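Local coordinates for protein GLB-12 (Caenorhabditis elegans, PDB 4BJA) that is a heme-binding globin that probably acts in redox signalling and may bind oxygen, at residues Q45-P50 with E154-F159. The protein carries 1 engineered substitution. Residues are numbered along the deposited sequence; the frame is centred on the assembly and turned at random. Where two conformers were deposited one is given.
Sequences QRLDDP and ERLIPF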
loop_
_atom_site.group_PDB
_atom_site.type_symbol
_atom_site.label_atom_id
_atom_site.label_comp_id
_atom_site.label_asym_id
_atom_site.label_seq_id
_atom_site.Cartn_x
_atom_site.Cartn_y
_atom_site.Cartn_z
ATOM N N GLN A 45 22.473 4.500 8.679
ATOM C CA GLN A 45 23.468 5.177 9.504
ATOM C C GLN A 45 24.915 4.687 9.356
ATOM O O GLN A 45 25.844 5.454 9.629
ATOM C CB GLN A 45 23.052 5.073 10.963
ATOM C CG GLN A 45 21.905 6.003 11.213
ATOM C CD GLN A 45 21.692 6.163 12.672
ATOM O OE1 GLN A 45 21.404 5.184 13.361
ATOM N NE2 GLN A 45 21.842 7.387 13.168
ATOM N N ARG A 46 25.097 3.426 8.967
ATOM C CA ARG A 46 26.423 2.826 8.758
ATOM C C ARG A 46 27.125 3.521 7.593
ATOM O O ARG A 46 28.367 3.569 7.537
ATOM C CB ARG A 46 26.297 1.367 8.354
ATOM C CG ARG A 46 25.973 0.318 9.373
ATOM C CD ARG A 46 25.838 -1.025 8.559
ATOM N NE ARG A 46 25.277 -2.240 9.182
ATOM C CZ ARG A 46 25.021 -2.434 10.482
ATOM N NH1 ARG A 46 25.244 -1.488 11.384
ATOM N NH2 ARG A 46 24.535 -3.607 10.884
ATOM N N LEU A 47 26.345 4.064 6.662
ATOM C CA LEU A 47 26.921 4.757 5.502
ATOM C C LEU A 47 27.803 5.946 5.887
ATOM O O LEU A 47 27.437 6.773 6.727
ATOM C CB LEU A 47 25.814 5.243 4.580
ATOM C CG LEU A 47 25.272 4.415 3.389
ATOM C CD1 LEU A 47 25.590 2.914 3.343
ATOM C CD2 LEU A 47 23.803 4.758 3.157
ATOM N N ASP A 48 28.964 6.050 5.252
ATOM C CA ASP A 48 29.729 7.270 5.377
ATOM C C ASP A 48 29.392 8.144 4.163
ATOM O O ASP A 48 29.332 7.663 3.012
ATOM C CB ASP A 48 31.232 6.970 5.517
ATOM C CG ASP A 48 31.548 6.146 6.784
ATOM O OD1 ASP A 48 31.084 6.526 7.893
ATOM O OD2 ASP A 48 32.258 5.121 6.675
ATOM N N ASP A 49 29.160 9.418 4.452
ATOM C CA ASP A 49 28.626 10.402 3.498
ATOM C C ASP A 49 27.461 9.931 2.619
ATOM O O ASP A 49 27.574 9.826 1.398
ATOM C CB ASP A 49 29.723 11.036 2.646
ATOM C CG ASP A 49 29.452 12.505 2.381
ATOM O OD1 ASP A 49 28.292 12.871 2.035
ATOM O OD2 ASP A 49 30.403 13.309 2.527
ATOM N N PRO A 50 26.313 9.671 3.256
ATOM C CA PRO A 50 25.097 9.342 2.528
ATOM C C PRO A 50 24.695 10.412 1.509
ATOM O O PRO A 50 24.201 10.045 0.452
ATOM C CB PRO A 50 24.040 9.238 3.627
ATOM C CG PRO A 50 24.587 9.977 4.765
ATOM C CD PRO A 50 26.074 9.833 4.699
ATOM N N GLU A 154 18.984 -0.499 -7.289
ATOM C CA GLU A 154 20.143 -1.152 -7.908
ATOM C C GLU A 154 21.496 -0.682 -7.351
ATOM O O GLU A 154 22.436 -1.451 -7.262
ATOM C CB GLU A 154 20.096 -0.863 -9.441
ATOM C CG GLU A 154 18.906 -1.487 -10.143
ATOM C CD GLU A 154 18.657 -2.996 -9.740
ATOM O OE1 GLU A 154 19.532 -3.880 -9.951
ATOM O OE2 GLU A 154 17.568 -3.298 -9.204
ATOM N N ARG A 155 21.588 0.607 -6.996
ATOM C CA ARG A 155 22.854 1.257 -6.642
ATOM C C ARG A 155 23.057 1.492 -5.141
ATOM O O ARG A 155 24.161 1.335 -4.630
ATOM C CB ARG A 155 22.958 2.602 -7.375
ATOM C CG ARG A 155 22.932 2.507 -8.905
ATOM C CD ARG A 155 24.327 2.244 -9.463
ATOM N NE ARG A 155 25.127 3.468 -9.520
ATOM C CZ ARG A 155 26.349 3.607 -9.008
ATOM N NH1 ARG A 155 26.945 2.591 -8.398
ATOM N NH2 ARG A 155 26.982 4.765 -9.122
ATOM N N LEU A 156 21.998 1.878 -4.422
ATOM C CA LEU A 156 22.170 2.142 -2.983
ATOM C C LEU A 156 22.307 0.865 -2.180
ATOM O O LEU A 156 23.134 0.814 -1.248
ATOM C CB LEU A 156 20.948 2.912 -2.499
ATOM C CG LEU A 156 21.054 3.782 -1.241
ATOM C CD1 LEU A 156 19.820 3.860 -0.357
ATOM C CD2 LEU A 156 22.411 4.125 -0.570
ATOM N N ILE A 157 21.551 -0.176 -2.546
ATOM C CA ILE A 157 21.530 -1.393 -1.720
ATOM C C ILE A 157 22.917 -2.061 -1.580
ATOM O O ILE A 157 23.301 -2.474 -0.488
ATOM C CB ILE A 157 20.427 -2.390 -2.167
ATOM C CG1 ILE A 157 19.073 -1.737 -1.879
ATOM C CG2 ILE A 157 20.619 -3.783 -1.439
ATOM C CD1 ILE A 157 17.869 -2.578 -2.262
ATOM N N PRO A 158 23.708 -2.142 -2.663
ATOM C CA PRO A 158 25.060 -2.679 -2.452
ATOM C C PRO A 158 25.950 -1.878 -1.510
ATOM O O PRO A 158 26.819 -2.494 -0.867
ATOM C CB PRO A 158 25.650 -2.681 -3.882
ATOM C CG PRO A 158 24.472 -2.892 -4.754
ATOM C CD PRO A 158 23.356 -2.100 -4.096
ATOM N N PHE A 159 25.775 -0.545 -1.396
ATOM C CA PHE A 159 26.472 0.211 -0.344
ATOM C C PHE A 159 25.940 -0.199 1.042
ATOM O O PHE A 159 26.726 -0.375 1.992
ATOM C CB PHE A 159 26.295 1.730 -0.520
ATOM C CG PHE A 159 27.021 2.293 -1.704
ATOM C CD1 PHE A 159 28.415 2.413 -1.673
ATOM C CD2 PHE A 159 26.340 2.726 -2.817
ATOM C CE1 PHE A 159 29.117 2.936 -2.775
ATOM C CE2 PHE A 159 27.042 3.249 -3.936
ATOM C CZ PHE A 159 28.422 3.346 -3.896
#
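Leu47 bridges Leu156 and Phe159, one turn apart on helix 144-160, with a different methyl for each. Along 154-159, the first touch is at Leu156: its CD2 meets Leu47 CD2 at 4.0 Å, methyl against methyl, with the two side chains slanting across one another. Leu156 starts off across the other segment, not at it; CG stands anti to the backbone N (chi1 -157°), and the branch beyond it carries CD2 over to Leu47. Buried, it also packs on Trp44 and on Trp192 of helix 185-214. At Pro158 the ring nitrogen has no hydrogen to give to the preceding turn, and the helix kinks there. One residue on, Phe159 makes the second touch with its backbone and the root of its side chain. Leu47 CD1 sits 3.7 Å from Phe159 O, an apolar methyl beside a carbonyl, and 4.1 Å from Phe159 CB. The phenyl ring takes no part: with CG anti to its own carbonyl carbon (chi1 -70°), it turns away from Leu47 after CB has started toward it. No hydrogen bond crosses the interface, which buries 109 Å² in total and rests on van der Waals contact. Ile53 of helix 50-65 touches Leu47, Leu156 and Phe159 alike, so helix 50-65 contributes to the same apolar patch. Beyond Leu47 the chain turns through Asp49, whose OD1 accepts a hydrogen bond from Asp52 N as the N-cap of that helix. The Leu156 side chain remains about 11 Å from the heme, so the contact lies outside its pocket. Its place is that of the AB corner of the globin fold packed against the C-terminal end of helix G.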